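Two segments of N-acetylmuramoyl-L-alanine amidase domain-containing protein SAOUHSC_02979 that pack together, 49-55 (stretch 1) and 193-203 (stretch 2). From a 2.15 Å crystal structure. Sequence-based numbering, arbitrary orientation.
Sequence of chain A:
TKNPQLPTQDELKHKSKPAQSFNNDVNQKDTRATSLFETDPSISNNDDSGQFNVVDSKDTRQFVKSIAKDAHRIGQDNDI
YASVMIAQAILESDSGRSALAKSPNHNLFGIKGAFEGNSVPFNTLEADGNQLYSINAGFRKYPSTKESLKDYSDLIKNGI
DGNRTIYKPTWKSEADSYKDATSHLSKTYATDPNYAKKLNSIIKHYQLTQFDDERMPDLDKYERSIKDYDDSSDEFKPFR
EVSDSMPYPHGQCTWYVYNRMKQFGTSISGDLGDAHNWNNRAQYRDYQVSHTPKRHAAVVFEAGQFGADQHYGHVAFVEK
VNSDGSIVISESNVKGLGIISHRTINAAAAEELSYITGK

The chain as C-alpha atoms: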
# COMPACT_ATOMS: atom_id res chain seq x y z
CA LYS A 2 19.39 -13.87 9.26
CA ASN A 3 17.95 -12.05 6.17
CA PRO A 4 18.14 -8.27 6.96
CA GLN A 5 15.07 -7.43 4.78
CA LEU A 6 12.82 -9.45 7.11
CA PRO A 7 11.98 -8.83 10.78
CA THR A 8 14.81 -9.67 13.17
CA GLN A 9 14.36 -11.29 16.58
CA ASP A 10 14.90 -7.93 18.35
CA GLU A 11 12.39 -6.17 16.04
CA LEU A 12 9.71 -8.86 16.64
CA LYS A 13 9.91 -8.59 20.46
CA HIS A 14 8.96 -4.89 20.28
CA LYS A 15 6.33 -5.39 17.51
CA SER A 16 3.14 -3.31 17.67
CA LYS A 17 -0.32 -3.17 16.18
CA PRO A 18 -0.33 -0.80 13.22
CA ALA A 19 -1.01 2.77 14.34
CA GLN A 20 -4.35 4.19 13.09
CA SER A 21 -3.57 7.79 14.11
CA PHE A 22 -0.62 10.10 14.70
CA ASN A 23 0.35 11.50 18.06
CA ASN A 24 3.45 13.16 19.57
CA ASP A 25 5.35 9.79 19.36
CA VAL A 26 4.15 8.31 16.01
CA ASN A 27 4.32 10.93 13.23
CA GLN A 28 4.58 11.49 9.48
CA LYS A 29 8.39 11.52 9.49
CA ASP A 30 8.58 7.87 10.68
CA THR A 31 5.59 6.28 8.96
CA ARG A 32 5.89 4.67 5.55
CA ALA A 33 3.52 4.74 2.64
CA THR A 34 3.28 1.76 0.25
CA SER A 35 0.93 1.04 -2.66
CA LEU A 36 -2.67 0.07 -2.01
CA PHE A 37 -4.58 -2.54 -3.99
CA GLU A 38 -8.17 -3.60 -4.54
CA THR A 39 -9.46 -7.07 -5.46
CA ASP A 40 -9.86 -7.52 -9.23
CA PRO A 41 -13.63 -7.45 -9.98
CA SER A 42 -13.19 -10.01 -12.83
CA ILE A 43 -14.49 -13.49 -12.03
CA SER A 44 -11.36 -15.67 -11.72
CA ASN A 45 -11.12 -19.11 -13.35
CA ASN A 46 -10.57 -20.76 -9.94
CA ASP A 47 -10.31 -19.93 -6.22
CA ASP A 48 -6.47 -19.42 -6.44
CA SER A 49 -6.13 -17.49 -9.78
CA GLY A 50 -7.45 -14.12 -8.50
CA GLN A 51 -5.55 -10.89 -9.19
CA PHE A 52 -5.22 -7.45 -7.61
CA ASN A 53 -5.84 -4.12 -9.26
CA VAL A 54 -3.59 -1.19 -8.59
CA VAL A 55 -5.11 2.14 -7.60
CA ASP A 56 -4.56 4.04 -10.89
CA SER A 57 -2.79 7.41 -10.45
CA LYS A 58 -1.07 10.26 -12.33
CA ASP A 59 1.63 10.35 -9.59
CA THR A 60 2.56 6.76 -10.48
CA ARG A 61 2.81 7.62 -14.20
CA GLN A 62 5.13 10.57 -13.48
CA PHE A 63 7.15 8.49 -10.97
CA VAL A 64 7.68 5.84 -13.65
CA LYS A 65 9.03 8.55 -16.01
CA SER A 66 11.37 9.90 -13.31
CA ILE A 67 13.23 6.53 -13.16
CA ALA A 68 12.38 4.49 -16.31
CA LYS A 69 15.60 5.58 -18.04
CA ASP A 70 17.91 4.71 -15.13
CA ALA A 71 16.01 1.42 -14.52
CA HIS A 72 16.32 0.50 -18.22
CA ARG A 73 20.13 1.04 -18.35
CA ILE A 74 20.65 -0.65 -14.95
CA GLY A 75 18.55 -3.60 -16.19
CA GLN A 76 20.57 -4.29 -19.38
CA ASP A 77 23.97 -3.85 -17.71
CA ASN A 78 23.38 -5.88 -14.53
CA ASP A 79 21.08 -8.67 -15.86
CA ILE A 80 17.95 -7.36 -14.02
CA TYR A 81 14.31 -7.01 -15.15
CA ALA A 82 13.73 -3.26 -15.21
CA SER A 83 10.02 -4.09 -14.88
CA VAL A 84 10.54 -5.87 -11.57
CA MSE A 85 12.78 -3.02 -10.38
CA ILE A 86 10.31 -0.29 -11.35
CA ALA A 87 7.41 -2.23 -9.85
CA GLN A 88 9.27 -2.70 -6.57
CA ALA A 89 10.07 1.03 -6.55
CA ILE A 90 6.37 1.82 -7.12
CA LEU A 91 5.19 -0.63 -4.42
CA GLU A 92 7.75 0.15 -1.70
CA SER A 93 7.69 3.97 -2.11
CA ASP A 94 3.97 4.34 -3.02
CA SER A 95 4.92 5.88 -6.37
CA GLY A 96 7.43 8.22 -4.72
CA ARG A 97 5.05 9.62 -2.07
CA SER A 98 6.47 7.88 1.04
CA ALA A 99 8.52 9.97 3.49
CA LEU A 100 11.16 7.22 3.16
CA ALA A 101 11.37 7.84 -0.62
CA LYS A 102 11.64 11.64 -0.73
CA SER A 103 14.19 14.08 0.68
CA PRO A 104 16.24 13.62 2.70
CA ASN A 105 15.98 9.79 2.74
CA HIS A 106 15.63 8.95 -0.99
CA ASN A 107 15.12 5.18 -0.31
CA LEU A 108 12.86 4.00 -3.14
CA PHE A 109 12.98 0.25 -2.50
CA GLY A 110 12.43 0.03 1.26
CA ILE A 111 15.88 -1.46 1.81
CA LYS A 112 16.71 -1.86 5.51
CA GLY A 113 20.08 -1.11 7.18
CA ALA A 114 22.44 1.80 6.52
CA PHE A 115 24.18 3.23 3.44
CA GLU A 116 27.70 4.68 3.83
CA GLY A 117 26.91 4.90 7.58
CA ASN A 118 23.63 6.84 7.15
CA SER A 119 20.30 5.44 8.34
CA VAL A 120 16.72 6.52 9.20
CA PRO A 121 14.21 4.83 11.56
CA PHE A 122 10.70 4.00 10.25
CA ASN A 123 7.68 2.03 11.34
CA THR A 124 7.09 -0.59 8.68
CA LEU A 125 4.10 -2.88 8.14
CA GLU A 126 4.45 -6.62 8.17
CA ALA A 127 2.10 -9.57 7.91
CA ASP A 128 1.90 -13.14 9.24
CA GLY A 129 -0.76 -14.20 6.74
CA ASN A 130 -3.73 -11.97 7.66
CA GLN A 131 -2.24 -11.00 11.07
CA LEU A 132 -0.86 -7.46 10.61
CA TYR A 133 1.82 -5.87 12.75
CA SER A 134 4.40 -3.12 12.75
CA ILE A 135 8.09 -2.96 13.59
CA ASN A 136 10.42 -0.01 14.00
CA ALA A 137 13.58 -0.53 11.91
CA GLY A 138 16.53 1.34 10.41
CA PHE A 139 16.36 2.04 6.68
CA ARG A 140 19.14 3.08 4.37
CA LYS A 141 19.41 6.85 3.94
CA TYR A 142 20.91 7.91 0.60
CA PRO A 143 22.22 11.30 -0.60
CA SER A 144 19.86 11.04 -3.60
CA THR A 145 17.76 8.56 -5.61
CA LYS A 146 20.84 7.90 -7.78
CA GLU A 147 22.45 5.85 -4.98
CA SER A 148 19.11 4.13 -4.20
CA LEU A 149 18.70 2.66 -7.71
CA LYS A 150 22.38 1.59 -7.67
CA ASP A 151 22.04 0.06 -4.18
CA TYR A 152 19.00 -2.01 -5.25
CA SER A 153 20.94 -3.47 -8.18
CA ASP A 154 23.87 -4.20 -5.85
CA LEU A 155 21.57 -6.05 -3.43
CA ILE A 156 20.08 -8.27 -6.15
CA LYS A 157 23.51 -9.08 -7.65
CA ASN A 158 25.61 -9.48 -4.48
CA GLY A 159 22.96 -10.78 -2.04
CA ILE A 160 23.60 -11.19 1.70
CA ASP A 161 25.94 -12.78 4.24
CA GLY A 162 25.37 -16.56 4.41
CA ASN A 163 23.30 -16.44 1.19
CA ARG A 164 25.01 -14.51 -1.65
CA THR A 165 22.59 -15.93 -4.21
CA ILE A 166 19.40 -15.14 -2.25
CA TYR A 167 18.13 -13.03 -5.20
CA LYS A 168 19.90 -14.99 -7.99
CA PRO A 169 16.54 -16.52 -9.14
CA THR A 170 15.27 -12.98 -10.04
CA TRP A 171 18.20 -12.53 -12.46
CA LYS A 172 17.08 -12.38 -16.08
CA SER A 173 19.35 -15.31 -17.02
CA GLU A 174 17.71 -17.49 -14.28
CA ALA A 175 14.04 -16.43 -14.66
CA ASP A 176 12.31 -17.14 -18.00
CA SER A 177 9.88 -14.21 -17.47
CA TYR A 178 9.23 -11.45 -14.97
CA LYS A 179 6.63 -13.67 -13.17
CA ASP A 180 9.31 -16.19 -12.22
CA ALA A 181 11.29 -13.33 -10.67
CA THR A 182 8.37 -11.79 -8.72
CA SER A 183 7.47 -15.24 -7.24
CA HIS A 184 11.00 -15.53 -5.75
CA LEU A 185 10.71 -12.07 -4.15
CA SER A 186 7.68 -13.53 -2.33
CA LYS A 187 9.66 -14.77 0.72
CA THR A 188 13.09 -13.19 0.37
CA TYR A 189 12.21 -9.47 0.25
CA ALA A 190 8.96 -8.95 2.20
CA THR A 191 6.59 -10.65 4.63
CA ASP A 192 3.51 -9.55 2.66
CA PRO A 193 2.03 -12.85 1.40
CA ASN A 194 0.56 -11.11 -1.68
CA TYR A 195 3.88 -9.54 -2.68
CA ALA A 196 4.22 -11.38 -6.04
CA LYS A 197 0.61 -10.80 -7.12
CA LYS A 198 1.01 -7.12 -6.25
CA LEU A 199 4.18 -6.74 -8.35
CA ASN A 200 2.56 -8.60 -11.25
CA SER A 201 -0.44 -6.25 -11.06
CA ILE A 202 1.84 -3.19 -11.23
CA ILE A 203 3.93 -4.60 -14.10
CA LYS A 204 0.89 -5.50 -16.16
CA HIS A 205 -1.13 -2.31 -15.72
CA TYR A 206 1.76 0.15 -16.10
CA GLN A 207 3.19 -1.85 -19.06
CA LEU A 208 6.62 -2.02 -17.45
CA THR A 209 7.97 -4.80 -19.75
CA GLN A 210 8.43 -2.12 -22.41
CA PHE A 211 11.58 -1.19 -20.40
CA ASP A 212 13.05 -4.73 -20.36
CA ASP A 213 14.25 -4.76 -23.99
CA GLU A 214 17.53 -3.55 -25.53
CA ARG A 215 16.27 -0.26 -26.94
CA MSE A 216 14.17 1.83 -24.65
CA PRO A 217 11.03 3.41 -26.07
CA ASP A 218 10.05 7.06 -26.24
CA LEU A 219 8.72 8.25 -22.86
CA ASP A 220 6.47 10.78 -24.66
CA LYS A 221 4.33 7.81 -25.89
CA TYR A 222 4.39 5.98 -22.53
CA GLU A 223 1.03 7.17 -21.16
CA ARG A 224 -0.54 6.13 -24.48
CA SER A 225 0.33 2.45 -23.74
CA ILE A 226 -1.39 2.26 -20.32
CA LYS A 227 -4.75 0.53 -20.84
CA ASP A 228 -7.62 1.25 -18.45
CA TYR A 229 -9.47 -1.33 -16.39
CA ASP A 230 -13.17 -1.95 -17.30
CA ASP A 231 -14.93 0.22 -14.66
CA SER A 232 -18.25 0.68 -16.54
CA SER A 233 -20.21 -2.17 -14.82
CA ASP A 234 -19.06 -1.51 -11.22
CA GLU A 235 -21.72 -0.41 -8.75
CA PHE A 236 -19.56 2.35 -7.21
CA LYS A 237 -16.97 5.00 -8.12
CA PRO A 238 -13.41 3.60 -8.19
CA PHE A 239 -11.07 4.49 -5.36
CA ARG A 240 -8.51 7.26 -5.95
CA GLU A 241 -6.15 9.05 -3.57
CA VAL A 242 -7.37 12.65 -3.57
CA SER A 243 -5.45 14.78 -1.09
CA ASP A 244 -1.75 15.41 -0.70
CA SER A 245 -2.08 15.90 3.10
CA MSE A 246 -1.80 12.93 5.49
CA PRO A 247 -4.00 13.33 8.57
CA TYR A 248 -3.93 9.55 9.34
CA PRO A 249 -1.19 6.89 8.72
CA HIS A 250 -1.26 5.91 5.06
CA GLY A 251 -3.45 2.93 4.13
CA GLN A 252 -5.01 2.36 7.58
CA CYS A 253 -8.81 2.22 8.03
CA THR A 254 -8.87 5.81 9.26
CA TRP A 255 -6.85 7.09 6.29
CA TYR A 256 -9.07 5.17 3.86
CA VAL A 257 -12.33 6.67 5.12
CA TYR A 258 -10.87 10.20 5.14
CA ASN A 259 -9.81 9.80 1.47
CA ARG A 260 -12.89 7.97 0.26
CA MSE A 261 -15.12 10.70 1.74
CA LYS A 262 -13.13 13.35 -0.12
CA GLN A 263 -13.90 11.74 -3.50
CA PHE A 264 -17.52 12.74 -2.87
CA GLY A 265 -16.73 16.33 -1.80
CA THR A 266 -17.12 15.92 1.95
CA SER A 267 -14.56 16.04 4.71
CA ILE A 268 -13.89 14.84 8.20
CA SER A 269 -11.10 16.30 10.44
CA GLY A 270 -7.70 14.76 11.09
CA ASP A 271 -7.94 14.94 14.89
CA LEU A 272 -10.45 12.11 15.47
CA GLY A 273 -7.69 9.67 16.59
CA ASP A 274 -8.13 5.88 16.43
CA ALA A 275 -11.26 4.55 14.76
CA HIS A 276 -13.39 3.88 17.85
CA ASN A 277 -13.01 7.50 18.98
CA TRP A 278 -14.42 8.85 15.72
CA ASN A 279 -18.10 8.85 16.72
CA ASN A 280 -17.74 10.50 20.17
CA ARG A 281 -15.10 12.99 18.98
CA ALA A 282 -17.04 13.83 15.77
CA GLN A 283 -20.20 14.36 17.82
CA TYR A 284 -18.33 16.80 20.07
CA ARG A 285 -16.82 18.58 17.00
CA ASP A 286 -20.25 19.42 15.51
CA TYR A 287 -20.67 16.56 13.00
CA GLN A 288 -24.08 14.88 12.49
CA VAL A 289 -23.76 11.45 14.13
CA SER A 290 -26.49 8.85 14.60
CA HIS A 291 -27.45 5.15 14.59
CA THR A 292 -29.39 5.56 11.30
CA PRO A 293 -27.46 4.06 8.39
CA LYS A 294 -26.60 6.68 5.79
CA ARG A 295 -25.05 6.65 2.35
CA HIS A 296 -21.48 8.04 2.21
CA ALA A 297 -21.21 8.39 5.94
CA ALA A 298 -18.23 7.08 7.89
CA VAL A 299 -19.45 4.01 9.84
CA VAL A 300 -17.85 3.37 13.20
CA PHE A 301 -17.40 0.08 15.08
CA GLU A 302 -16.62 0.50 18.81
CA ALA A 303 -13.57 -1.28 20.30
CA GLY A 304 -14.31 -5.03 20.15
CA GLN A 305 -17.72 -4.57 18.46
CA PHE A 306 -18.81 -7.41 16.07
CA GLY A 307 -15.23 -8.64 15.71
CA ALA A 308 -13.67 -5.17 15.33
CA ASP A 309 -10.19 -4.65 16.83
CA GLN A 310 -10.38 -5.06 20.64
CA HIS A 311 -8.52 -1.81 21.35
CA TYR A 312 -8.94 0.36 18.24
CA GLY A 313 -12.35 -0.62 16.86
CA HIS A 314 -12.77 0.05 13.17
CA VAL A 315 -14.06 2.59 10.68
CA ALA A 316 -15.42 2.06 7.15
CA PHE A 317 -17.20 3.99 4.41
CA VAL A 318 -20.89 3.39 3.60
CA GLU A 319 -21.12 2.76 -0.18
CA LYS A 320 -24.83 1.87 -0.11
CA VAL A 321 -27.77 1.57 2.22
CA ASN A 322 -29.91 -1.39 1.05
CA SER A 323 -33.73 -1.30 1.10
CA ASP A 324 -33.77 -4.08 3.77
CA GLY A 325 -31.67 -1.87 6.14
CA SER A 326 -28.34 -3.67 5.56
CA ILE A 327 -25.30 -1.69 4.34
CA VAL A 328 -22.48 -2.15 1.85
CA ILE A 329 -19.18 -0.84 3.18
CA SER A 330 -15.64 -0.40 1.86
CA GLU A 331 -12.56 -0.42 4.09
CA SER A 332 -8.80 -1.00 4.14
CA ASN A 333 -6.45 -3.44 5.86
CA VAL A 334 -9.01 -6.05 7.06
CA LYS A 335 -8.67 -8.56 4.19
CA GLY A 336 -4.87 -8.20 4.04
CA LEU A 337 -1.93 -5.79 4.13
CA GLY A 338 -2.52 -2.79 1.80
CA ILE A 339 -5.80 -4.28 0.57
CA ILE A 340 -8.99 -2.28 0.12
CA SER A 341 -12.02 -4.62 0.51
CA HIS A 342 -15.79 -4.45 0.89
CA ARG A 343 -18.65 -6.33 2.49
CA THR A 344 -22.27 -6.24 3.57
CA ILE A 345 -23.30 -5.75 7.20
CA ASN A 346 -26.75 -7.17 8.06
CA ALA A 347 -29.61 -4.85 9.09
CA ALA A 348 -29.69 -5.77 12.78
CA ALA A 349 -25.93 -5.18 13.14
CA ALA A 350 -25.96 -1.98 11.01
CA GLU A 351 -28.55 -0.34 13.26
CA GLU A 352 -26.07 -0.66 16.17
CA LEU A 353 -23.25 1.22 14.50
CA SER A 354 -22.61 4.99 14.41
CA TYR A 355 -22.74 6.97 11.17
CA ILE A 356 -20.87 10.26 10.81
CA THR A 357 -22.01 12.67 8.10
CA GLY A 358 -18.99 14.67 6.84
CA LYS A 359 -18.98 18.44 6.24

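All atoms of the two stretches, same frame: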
# COMPACT_ATOMS: atom_id res chain seq x y z
N SER A 49 -6.62 -18.33 -8.65
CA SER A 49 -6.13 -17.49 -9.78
C SER A 49 -6.52 -16.01 -9.75
O SER A 49 -6.34 -15.31 -10.74
CB SER A 49 -6.56 -18.11 -11.12
OG SER A 49 -7.97 -18.10 -11.27
N GLY A 50 -7.05 -15.52 -8.62
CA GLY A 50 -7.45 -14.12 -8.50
C GLY A 50 -6.29 -13.13 -8.54
O GLY A 50 -5.18 -13.45 -8.09
N GLN A 51 -6.55 -11.94 -9.07
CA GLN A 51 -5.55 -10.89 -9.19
C GLN A 51 -5.93 -9.66 -8.36
O GLN A 51 -7.04 -9.56 -7.81
CB GLN A 51 -5.42 -10.46 -10.65
CG GLN A 51 -5.18 -11.58 -11.67
CD GLN A 51 -3.79 -12.17 -11.63
OE1 GLN A 51 -3.04 -12.02 -10.65
NE2 GLN A 51 -3.42 -12.87 -12.71
N PHE A 52 -4.99 -8.72 -8.27
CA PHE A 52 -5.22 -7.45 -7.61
C PHE A 52 -5.12 -6.33 -8.63
O PHE A 52 -4.38 -6.43 -9.60
CB PHE A 52 -4.21 -7.21 -6.48
CG PHE A 52 -4.41 -8.10 -5.30
CD1 PHE A 52 -5.52 -7.95 -4.49
CD2 PHE A 52 -3.50 -9.10 -5.00
CE1 PHE A 52 -5.74 -8.78 -3.40
CE2 PHE A 52 -3.71 -9.94 -3.91
CZ PHE A 52 -4.83 -9.78 -3.11
N ASN A 53 -5.90 -5.29 -8.42
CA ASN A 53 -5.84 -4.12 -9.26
C ASN A 53 -5.16 -3.04 -8.48
O ASN A 53 -5.43 -2.86 -7.29
CB ASN A 53 -7.22 -3.63 -9.66
CG ASN A 53 -7.85 -4.49 -10.73
OD1 ASN A 53 -7.27 -5.48 -11.18
ND2 ASN A 53 -9.04 -4.11 -11.17
N VAL A 54 -4.28 -2.33 -9.16
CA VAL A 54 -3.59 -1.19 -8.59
C VAL A 54 -4.59 -0.04 -8.53
O VAL A 54 -5.60 -0.03 -9.26
CB VAL A 54 -2.39 -0.74 -9.46
CG1 VAL A 54 -1.48 -1.92 -9.79
CG2 VAL A 54 -2.85 -0.07 -10.76
N VAL A 55 -4.32 0.92 -7.66
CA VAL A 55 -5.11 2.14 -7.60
C VAL A 55 -4.43 3.04 -8.63
O VAL A 55 -3.32 3.50 -8.41
CB VAL A 55 -5.09 2.78 -6.21
CG1 VAL A 55 -5.80 4.13 -6.24
CG2 VAL A 55 -5.73 1.86 -5.19
N PRO A 193 2.26 -11.61 2.15
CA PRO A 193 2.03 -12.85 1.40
C PRO A 193 1.44 -12.65 0.01
O PRO A 193 1.31 -13.62 -0.73
CB PRO A 193 1.05 -13.61 2.31
CG PRO A 193 0.28 -12.54 3.00
CD PRO A 193 1.23 -11.39 3.18
N ASN A 194 1.07 -11.41 -0.34
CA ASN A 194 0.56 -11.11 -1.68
C ASN A 194 1.59 -10.33 -2.48
O ASN A 194 1.26 -9.75 -3.50
CB ASN A 194 -0.73 -10.28 -1.59
CG ASN A 194 -1.87 -11.03 -0.94
OD1 ASN A 194 -2.56 -10.48 -0.08
ND2 ASN A 194 -2.09 -12.26 -1.35
N TYR A 195 2.85 -10.35 -2.04
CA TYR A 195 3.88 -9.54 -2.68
C TYR A 195 3.99 -9.78 -4.20
O TYR A 195 3.92 -8.82 -4.99
CB TYR A 195 5.24 -9.75 -2.00
CG TYR A 195 6.21 -8.61 -2.22
CD1 TYR A 195 6.02 -7.38 -1.59
CD2 TYR A 195 7.36 -8.77 -3.00
CE1 TYR A 195 6.91 -6.33 -1.76
CE2 TYR A 195 8.25 -7.73 -3.18
CZ TYR A 195 8.03 -6.51 -2.56
OH TYR A 195 8.94 -5.48 -2.74
N ALA A 196 4.08 -11.05 -4.62
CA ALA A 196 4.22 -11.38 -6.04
C ALA A 196 3.02 -10.92 -6.86
O ALA A 196 3.19 -10.29 -7.91
CB ALA A 196 4.43 -12.88 -6.23
N LYS A 197 1.82 -11.22 -6.39
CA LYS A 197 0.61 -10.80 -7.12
C LYS A 197 0.50 -9.28 -7.22
O LYS A 197 -0.00 -8.76 -8.21
CB LYS A 197 -0.66 -11.43 -6.54
CG LYS A 197 -0.73 -12.95 -6.76
CD LYS A 197 -2.16 -13.47 -6.84
CE LYS A 197 -2.99 -13.19 -5.59
NZ LYS A 197 -2.52 -13.93 -4.39
N LYS A 198 0.99 -8.57 -6.21
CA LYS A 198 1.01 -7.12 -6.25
C LYS A 198 1.98 -6.61 -7.31
O LYS A 198 1.63 -5.73 -8.10
CB LYS A 198 1.36 -6.54 -4.87
CG LYS A 198 0.22 -6.65 -3.86
CD LYS A 198 0.66 -6.11 -2.51
CE LYS A 198 -0.49 -6.10 -1.52
NZ LYS A 198 -0.07 -5.43 -0.26
N LEU A 199 3.20 -7.16 -7.34
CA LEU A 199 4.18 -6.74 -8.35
C LEU A 199 3.67 -7.02 -9.76
O LEU A 199 3.77 -6.17 -10.64
CB LEU A 199 5.54 -7.41 -8.13
CG LEU A 199 6.34 -7.02 -6.89
CD1 LEU A 199 7.67 -7.76 -6.88
CD2 LEU A 199 6.59 -5.52 -6.81
N ASN A 200 3.10 -8.21 -9.96
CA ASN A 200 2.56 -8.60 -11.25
C ASN A 200 1.48 -7.62 -11.69
O ASN A 200 1.47 -7.19 -12.84
CB ASN A 200 2.02 -10.05 -11.21
CG ASN A 200 3.12 -11.07 -10.96
OD1 ASN A 200 4.31 -10.80 -11.17
ND2 ASN A 200 2.74 -12.26 -10.52
N SER A 201 0.61 -7.22 -10.76
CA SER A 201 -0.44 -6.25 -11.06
C SER A 201 0.14 -4.91 -11.53
O SER A 201 -0.38 -4.30 -12.46
CB SER A 201 -1.31 -6.01 -9.83
OG SER A 201 -2.31 -5.05 -10.10
N ILE A 202 1.19 -4.45 -10.86
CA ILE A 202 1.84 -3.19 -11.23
C ILE A 202 2.49 -3.30 -12.62
O ILE A 202 2.33 -2.42 -13.46
CB ILE A 202 2.90 -2.79 -10.17
CG1 ILE A 202 2.23 -2.51 -8.82
CG2 ILE A 202 3.66 -1.55 -10.64
CD1 ILE A 202 3.18 -2.37 -7.65
N ILE A 203 3.22 -4.39 -12.84
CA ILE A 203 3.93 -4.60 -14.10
C ILE A 203 2.97 -4.62 -15.28
O ILE A 203 3.22 -3.98 -16.30
CB ILE A 203 4.75 -5.90 -14.06
CG1 ILE A 203 5.88 -5.76 -13.02
CG2 ILE A 203 5.32 -6.22 -15.43
CD1 ILE A 203 6.59 -7.05 -12.70
O HOH W 1 -2.33 -9.63 -9.31

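Where an extended segment packs against a helix, a helix side chain or a bridging water can bond to backbone groups of the segment. The packing of residues 49-55 against residues 193-203, far apart in sequence, is a compact example. The strand around Phe 52 and Asn 53 crosses the helix that begins at Tyr 195 at 49°, with the two axes approaching to 7.6 Å. At this angle the chains run broadly in the same direction, and the register advances along both: Gln 51 lies nearest Lys 197 (CA to CA, 6.5 Å), Phe 52 nearest Ser 201 (CA to CA, 6.0 Å) and Val 54 nearest Ile 202 (CA to CA, 6.4 Å). Strand alternation sets the pattern on one side, since Phe 52 and Val 54 point toward the helix and Asn 53 points away. On the other side the helical repeat brings Asn 194, Lys 197 and Ser 201 to the same face, and the backbone hydrogen bond from Ser 201 N to Lys 197 O (3.0 Å) links two of these successive turns.

The direct hydrogen bond between the stretches runs from Ser 201 OG to Phe 52 O, at a short 2.5 Å. The serine takes the t rotamer, and of the three register pairs its pairing with Phe 52 is the closest. Val 54 CG1 also lies 3.3 Å from Ser 201 OG, so the hydroxyl sits among both polar and apolar atoms of the strand.

One turn earlier, a water does comparable work. It donates to Lys 197 O (2.7 Å from the water O) and to Gln 51 OE1 (2.8 Å from the water O), and accepts from Phe 52 N (3.0 Å to the water O). Phe 52 is thus tied to the helix through both of its backbone polar groups, directly by O and through solvent by N.

Phe 52 gives up the largest area in the contact, 115 Å². Its ring reaches back toward the start of the helix, where CE2 lies 3.7 Å from Asn 194 CG and 3.7 Å from Lys 197 CE; both approaches are oblique. The lysine contributes its aliphatic chain here, and its CD also comes within 3.3 Å of Gly 50 O. At the far end, Val 54 closes the contact with an apolar touch, its CG1 3.9 Å from Ile 202 CG1, although the CA-to-CB bond of Ile 202 points sideways relative to the strand segment.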